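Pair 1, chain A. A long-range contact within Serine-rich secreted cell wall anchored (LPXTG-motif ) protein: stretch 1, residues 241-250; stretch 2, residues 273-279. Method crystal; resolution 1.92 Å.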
# COMPACT_ATOMS: atom_id res chain seq x y z
N VAL A 241 13.83 0.48 10.79
CA VAL A 241 13.36 -0.30 9.66
C VAL A 241 13.95 -1.69 9.71
O VAL A 241 15.17 -1.85 9.85
CB VAL A 241 13.73 0.38 8.32
CG1 VAL A 241 13.46 -0.55 7.13
CG2 VAL A 241 12.99 1.71 8.16
N LYS A 242 13.10 -2.71 9.58
CA LYS A 242 13.58 -4.08 9.54
C LYS A 242 12.88 -4.79 8.41
O LYS A 242 11.66 -4.92 8.44
CB LYS A 242 13.28 -4.85 10.83
CG LYS A 242 13.93 -4.37 12.11
CD LYS A 242 13.37 -5.21 13.26
CE LYS A 242 14.32 -5.32 14.43
NZ LYS A 242 14.31 -4.09 15.26
N MET A 243 13.63 -5.23 7.40
CA MET A 243 13.01 -5.93 6.28
C MET A 243 13.83 -7.14 5.84
O MET A 243 15.07 -7.13 5.87
CB MET A 243 12.80 -4.98 5.08
CG MET A 243 12.09 -3.67 5.42
SD MET A 243 11.62 -2.70 3.97
CE MET A 243 13.18 -2.38 3.19
N SER A 244 13.12 -8.17 5.38
CA SER A 244 13.79 -9.31 4.78
C SER A 244 12.93 -9.87 3.64
O SER A 244 11.71 -9.83 3.71
CB SER A 244 14.08 -10.39 5.82
OG SER A 244 12.87 -10.90 6.35
N ALA A 245 13.59 -10.39 2.61
CA ALA A 245 12.92 -10.93 1.43
C ALA A 245 13.86 -11.94 0.79
O ALA A 245 15.04 -11.96 1.12
CB ALA A 245 12.56 -9.83 0.45
N LYS A 246 13.35 -12.77 -0.12
CA LYS A 246 14.22 -13.77 -0.75
C LYS A 246 15.25 -13.12 -1.67
O LYS A 246 16.42 -13.50 -1.66
CB LYS A 246 13.40 -14.81 -1.52
CG LYS A 246 12.43 -15.62 -0.68
CD LYS A 246 11.60 -16.55 -1.57
CE LYS A 246 10.59 -17.35 -0.77
NZ LYS A 246 9.67 -18.11 -1.66
N VAL A 247 14.81 -12.16 -2.48
CA VAL A 247 15.68 -11.63 -3.53
C VAL A 247 16.26 -10.25 -3.21
O VAL A 247 17.45 -10.14 -2.96
CB VAL A 247 14.95 -11.57 -4.88
CG1 VAL A 247 15.94 -11.25 -5.98
CG2 VAL A 247 14.26 -12.91 -5.18
N ASP A 248 15.43 -9.21 -3.22
CA ASP A 248 15.91 -7.85 -2.95
C ASP A 248 15.03 -7.18 -1.89
O ASP A 248 13.86 -7.49 -1.79
CB ASP A 248 15.91 -6.96 -4.21
CG ASP A 248 16.58 -7.61 -5.42
OD1 ASP A 248 17.70 -8.17 -5.29
OD2 ASP A 248 16.01 -7.51 -6.52
N ASN A 249 15.59 -6.27 -1.10
CA ASN A 249 14.72 -5.50 -0.20
C ASN A 249 14.09 -4.32 -0.93
O ASN A 249 12.88 -4.09 -0.81
CB ASN A 249 15.48 -5.01 1.03
CG ASN A 249 16.13 -6.13 1.79
OD1 ASN A 249 17.36 -6.19 1.91
ND2 ASN A 249 15.32 -7.05 2.29
N VAL A 250 14.89 -3.57 -1.68
CA VAL A 250 14.37 -2.51 -2.54
C VAL A 250 14.87 -2.72 -3.95
O VAL A 250 16.07 -2.88 -4.19
CB VAL A 250 14.76 -1.08 -2.08
CG1 VAL A 250 14.12 -0.02 -3.01
CG2 VAL A 250 14.35 -0.86 -0.63
N VAL A 273 18.53 0.75 10.30
CA VAL A 273 17.98 -0.01 9.19
C VAL A 273 18.66 -1.38 9.14
O VAL A 273 19.88 -1.47 9.12
CB VAL A 273 18.16 0.74 7.85
CG1 VAL A 273 17.70 -0.10 6.68
CG2 VAL A 273 17.41 2.08 7.87
N HIS A 274 17.86 -2.44 9.17
CA HIS A 274 18.38 -3.79 9.12
C HIS A 274 17.71 -4.54 7.98
O HIS A 274 16.48 -4.68 7.95
CB HIS A 274 18.15 -4.52 10.45
CG HIS A 274 18.77 -5.87 10.49
ND1 HIS A 274 18.25 -6.96 9.81
CD2 HIS A 274 19.88 -6.33 11.13
CE1 HIS A 274 19.01 -8.02 10.03
NE2 HIS A 274 20.00 -7.66 10.82
N LEU A 275 18.51 -5.00 7.03
CA LEU A 275 17.99 -5.56 5.80
C LEU A 275 18.63 -6.90 5.53
O LEU A 275 19.85 -7.04 5.71
CB LEU A 275 18.25 -4.62 4.62
CG LEU A 275 17.78 -3.18 4.75
CD1 LEU A 275 18.20 -2.40 3.51
CD2 LEU A 275 16.27 -3.09 4.96
N GLU A 276 17.84 -7.86 5.07
CA GLU A 276 18.37 -9.19 4.81
C GLU A 276 17.75 -9.78 3.55
O GLU A 276 16.55 -9.68 3.36
CB GLU A 276 18.12 -10.11 6.01
CG GLU A 276 18.71 -11.50 5.82
CD GLU A 276 18.79 -12.29 7.12
OE1 GLU A 276 18.65 -11.68 8.21
OE2 GLU A 276 19.00 -13.52 7.05
N VAL A 277 18.57 -10.38 2.69
CA VAL A 277 18.07 -11.12 1.52
C VAL A 277 18.79 -12.46 1.39
O VAL A 277 19.74 -12.73 2.12
CB VAL A 277 18.25 -10.33 0.20
CG1 VAL A 277 17.45 -9.00 0.22
CG2 VAL A 277 19.73 -10.09 -0.09
N ILE A 278 18.37 -13.28 0.44
CA ILE A 278 19.02 -14.57 0.22
C ILE A 278 19.82 -14.57 -1.08
O ILE A 278 21.03 -14.81 -1.05
CB ILE A 278 18.00 -15.73 0.19
CG1 ILE A 278 17.15 -15.74 1.46
CG2 ILE A 278 18.72 -17.07 0.04
CD1 ILE A 278 16.16 -16.88 1.52
N THR A 279 19.18 -14.29 -2.22
CA THR A 279 19.85 -14.48 -3.51
C THR A 279 20.14 -13.20 -4.29
O THR A 279 20.90 -13.23 -5.25
CB THR A 279 19.02 -15.41 -4.44
OG1 THR A 279 17.74 -14.83 -4.68
CG2 THR A 279 18.84 -16.80 -3.81
O HOH W 1 16.06 -7.92 8.47

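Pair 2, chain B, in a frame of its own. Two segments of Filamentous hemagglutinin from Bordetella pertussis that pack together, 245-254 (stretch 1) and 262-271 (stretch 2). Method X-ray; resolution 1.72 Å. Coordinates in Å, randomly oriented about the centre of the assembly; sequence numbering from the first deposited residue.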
# COMPACT_ATOMS: atom_id res chain seq x y z
N GLY B 245 0.19 -14.23 -11.41
CA GLY B 245 -0.21 -13.06 -12.19
C GLY B 245 0.95 -12.49 -13.00
O GLY B 245 2.05 -12.40 -12.47
N SER B 246 0.74 -12.16 -14.27
CA SER B 246 1.80 -11.66 -15.14
C SER B 246 2.35 -10.38 -14.58
O SER B 246 1.60 -9.57 -14.08
CB SER B 246 1.24 -11.37 -16.53
OG SER B 246 0.91 -12.62 -17.11
N LEU B 247 3.67 -10.20 -14.66
CA LEU B 247 4.33 -9.00 -14.21
C LEU B 247 4.86 -8.29 -15.44
O LEU B 247 5.53 -8.92 -16.28
CB LEU B 247 5.49 -9.37 -13.30
CG LEU B 247 5.08 -10.16 -12.05
CD1 LEU B 247 6.32 -10.40 -11.20
CD2 LEU B 247 4.08 -9.42 -11.20
N SER B 248 4.63 -6.99 -15.50
CA SER B 248 5.09 -6.19 -16.63
C SER B 248 5.65 -4.90 -16.13
O SER B 248 4.98 -4.22 -15.37
CB SER B 248 3.89 -5.97 -17.58
OG SER B 248 4.31 -5.28 -18.76
N SER B 249 6.85 -4.51 -16.58
CA SER B 249 7.47 -3.27 -16.11
C SER B 249 8.40 -2.64 -17.15
O SER B 249 9.20 -3.36 -17.77
CB SER B 249 8.30 -3.54 -14.86
OG SER B 249 9.04 -2.38 -14.54
N PRO B 250 8.34 -1.33 -17.36
CA PRO B 250 9.33 -0.71 -18.24
C PRO B 250 10.75 -0.84 -17.75
O PRO B 250 11.65 -0.84 -18.58
CB PRO B 250 8.91 0.74 -18.29
CG PRO B 250 8.09 0.93 -17.15
CD PRO B 250 7.31 -0.36 -16.94
N SER B 251 10.99 -0.88 -16.45
CA SER B 251 12.34 -0.63 -15.94
C SER B 251 12.96 -1.66 -15.00
O SER B 251 14.17 -1.77 -14.95
CB SER B 251 12.38 0.74 -15.28
OG SER B 251 12.09 1.75 -16.22
N ALA B 252 12.16 -2.39 -14.23
CA ALA B 252 12.72 -3.43 -13.37
C ALA B 252 11.66 -4.28 -12.71
O ALA B 252 10.64 -3.78 -12.28
CB ALA B 252 13.59 -2.84 -12.24
N ILE B 253 12.00 -5.56 -12.56
CA ILE B 253 11.28 -6.47 -11.68
C ILE B 253 12.31 -7.12 -10.78
O ILE B 253 13.29 -7.74 -11.26
CB ILE B 253 10.48 -7.52 -12.49
CG1 ILE B 253 9.34 -6.87 -13.27
CG2 ILE B 253 9.93 -8.64 -11.59
CD1 ILE B 253 8.72 -7.78 -14.33
N THR B 254 12.10 -6.98 -9.50
CA THR B 254 12.99 -7.56 -8.50
C THR B 254 12.18 -8.36 -7.51
O THR B 254 11.21 -7.85 -6.93
CB THR B 254 13.72 -6.44 -7.77
OG1 THR B 254 14.34 -5.56 -8.72
CG2 THR B 254 14.84 -6.98 -6.88
N ALA B 262 8.16 -18.59 -7.01
CA ALA B 262 7.51 -19.24 -8.12
C ALA B 262 6.73 -18.16 -8.90
O ALA B 262 5.73 -17.64 -8.41
CB ALA B 262 6.58 -20.25 -7.63
N LEU B 263 7.22 -17.80 -10.08
CA LEU B 263 6.53 -16.80 -10.90
C LEU B 263 5.94 -17.46 -12.12
O LEU B 263 6.38 -18.55 -12.54
CB LEU B 263 7.48 -15.69 -11.43
CG LEU B 263 8.24 -14.87 -10.39
CD1 LEU B 263 8.99 -13.76 -11.10
CD2 LEU B 263 7.32 -14.29 -9.28
N GLY B 264 4.98 -16.75 -12.70
CA GLY B 264 4.52 -17.02 -14.06
C GLY B 264 5.34 -16.23 -15.07
O GLY B 264 6.57 -16.36 -15.11
N ASP B 265 4.67 -15.49 -15.93
CA ASP B 265 5.33 -14.66 -16.93
C ASP B 265 5.81 -13.35 -16.30
O ASP B 265 5.08 -12.74 -15.51
CB ASP B 265 4.37 -14.34 -18.08
CG ASP B 265 3.96 -15.56 -18.83
OD1 ASP B 265 4.65 -16.58 -18.75
OD2 ASP B 265 2.95 -15.58 -19.54
N ALA B 266 7.00 -12.90 -16.64
CA ALA B 266 7.48 -11.58 -16.19
C ALA B 266 8.31 -10.97 -17.30
O ALA B 266 9.17 -11.66 -17.87
CB ALA B 266 8.32 -11.69 -14.91
N THR B 267 8.09 -9.69 -17.56
CA THR B 267 8.74 -8.99 -18.65
C THR B 267 9.15 -7.61 -18.22
O THR B 267 8.36 -6.89 -17.66
CB THR B 267 7.75 -8.84 -19.80
OG1 THR B 267 7.23 -10.13 -20.16
CG2 THR B 267 8.40 -8.27 -21.05
N VAL B 268 10.39 -7.23 -18.52
CA VAL B 268 10.85 -5.87 -18.31
C VAL B 268 11.28 -5.31 -19.65
O VAL B 268 12.04 -5.96 -20.36
CB VAL B 268 12.05 -5.87 -17.36
CG1 VAL B 268 12.58 -4.46 -17.13
CG2 VAL B 268 11.69 -6.57 -16.05
N GLN B 269 10.85 -4.09 -19.98
CA GLN B 269 11.15 -3.53 -21.32
C GLN B 269 12.61 -3.08 -21.47
O GLN B 269 13.27 -3.37 -22.48
CB GLN B 269 10.23 -2.36 -21.69
CG GLN B 269 8.75 -2.70 -21.50
CD GLN B 269 8.31 -3.93 -22.29
OE1 GLN B 269 8.87 -4.22 -23.34
NE2 GLN B 269 7.32 -4.67 -21.77
N ARG B 270 13.09 -2.38 -20.45
CA ARG B 270 14.41 -1.71 -20.50
C ARG B 270 14.99 -1.72 -19.10
O ARG B 270 15.09 -0.69 -18.45
CB ARG B 270 14.27 -0.25 -20.98
CG ARG B 270 13.93 -0.06 -22.45
CD ARG B 270 15.12 -0.21 -23.41
NE ARG B 270 14.67 0.02 -24.80
CZ ARG B 270 14.40 -0.95 -25.66
NH2 ARG B 270 13.99 -0.67 -26.89
N GLY B 271 15.37 -2.89 -18.65
CA GLY B 271 16.00 -3.04 -17.34
C GLY B 271 16.11 -4.47 -16.87
O GLY B 271 15.74 -5.38 -17.59
O HOH W 2 4.51 -13.85 -12.93
O HOH W 3 1.77 -15.15 -15.63
O HOH W 4 5.01 -10.57 -18.51
O HOH W 5 6.07 -3.02 -19.34
O HOH W 6 14.10 1.85 -18.00

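The two pairs differ most sharply at the matched position near the end of stretch 1, occupied by N249(A) in pair 1 and I253(B) in pair 2. N249(A) makes a polar contact: its ND2 donates a hydrogen bond to the backbone O of E276(A) at 3.1 Å, while its OD1 lies 3.3 Å from CG1 of V277(A). I253(B) also points toward the other stretch but packs through carbon, its CD1 lying 4.0 Å from CB of A266(B) and 3.6 Å from CG2 of V268(B). The same CD1 comes within 3.5 Å of the O of T267(B), the counterpart of the carbonyl that N249(A) binds. The CA atoms of these two residues fall 1.8 Å apart, the loosest match in a superposition of 0.7 Å RMSD.

The frame around this site is shared. In each pair two parallel strands run within 2° of each other, their axes 4.7 Å apart in pair 1 and 4.8 Å in pair 2. M243(A) beside L275(A) matches L247(B) beside A266(B), and S244(A) beside E276(A) matches S248(B) beside T267(B). The ladder is equivalent too: M243(A) N donates to H274(A) O and L247(B) N to D265(B) O, each at 3.0 Å, and E276(A) N and T267(B) N return bonds of 3.0 Å to M243(A) O and L247(B) O. Beyond the ladder, K246(A) O accepts from both I278(A) N and T279(A) N at 2.9 Å. In pair 2 these bonds are divided between two carbonyls, Q269(B) N reaching S249(B) O at 2.9 Å and R270(B) N reaching P250(B) O at 2.8 Å.

On the face carrying M243(A) and L275(A), long side chains meet directly, CE of M243(A) lying 3.6 Å from CD2 of L275(A). The matching A266(B) is short, so L247(B) meets it at the base of the side chain, CB to CB at 4.0 Å, and I253(B) covers the same alanine methyl. Two residues further along stretch 2 both pairs have a valine, V277(A) and V268(B), in rotamers m and t respectively.

The face carrying S244(A) and E276(A) in pair 1, and S248(B) and T267(B) in pair 2, is more polar and uses water differently. Water 1 donates to M243(A) O at 2.9 Å and hydrogen-bonds H274(A) ND1 at 2.7 Å. Water 4 likewise donates to the matching L247(B) O at 2.8 Å, but its side-chain partner is T267(B) OG1, at 2.8 Å, which matches E276(A), two residues past the match of H274(A).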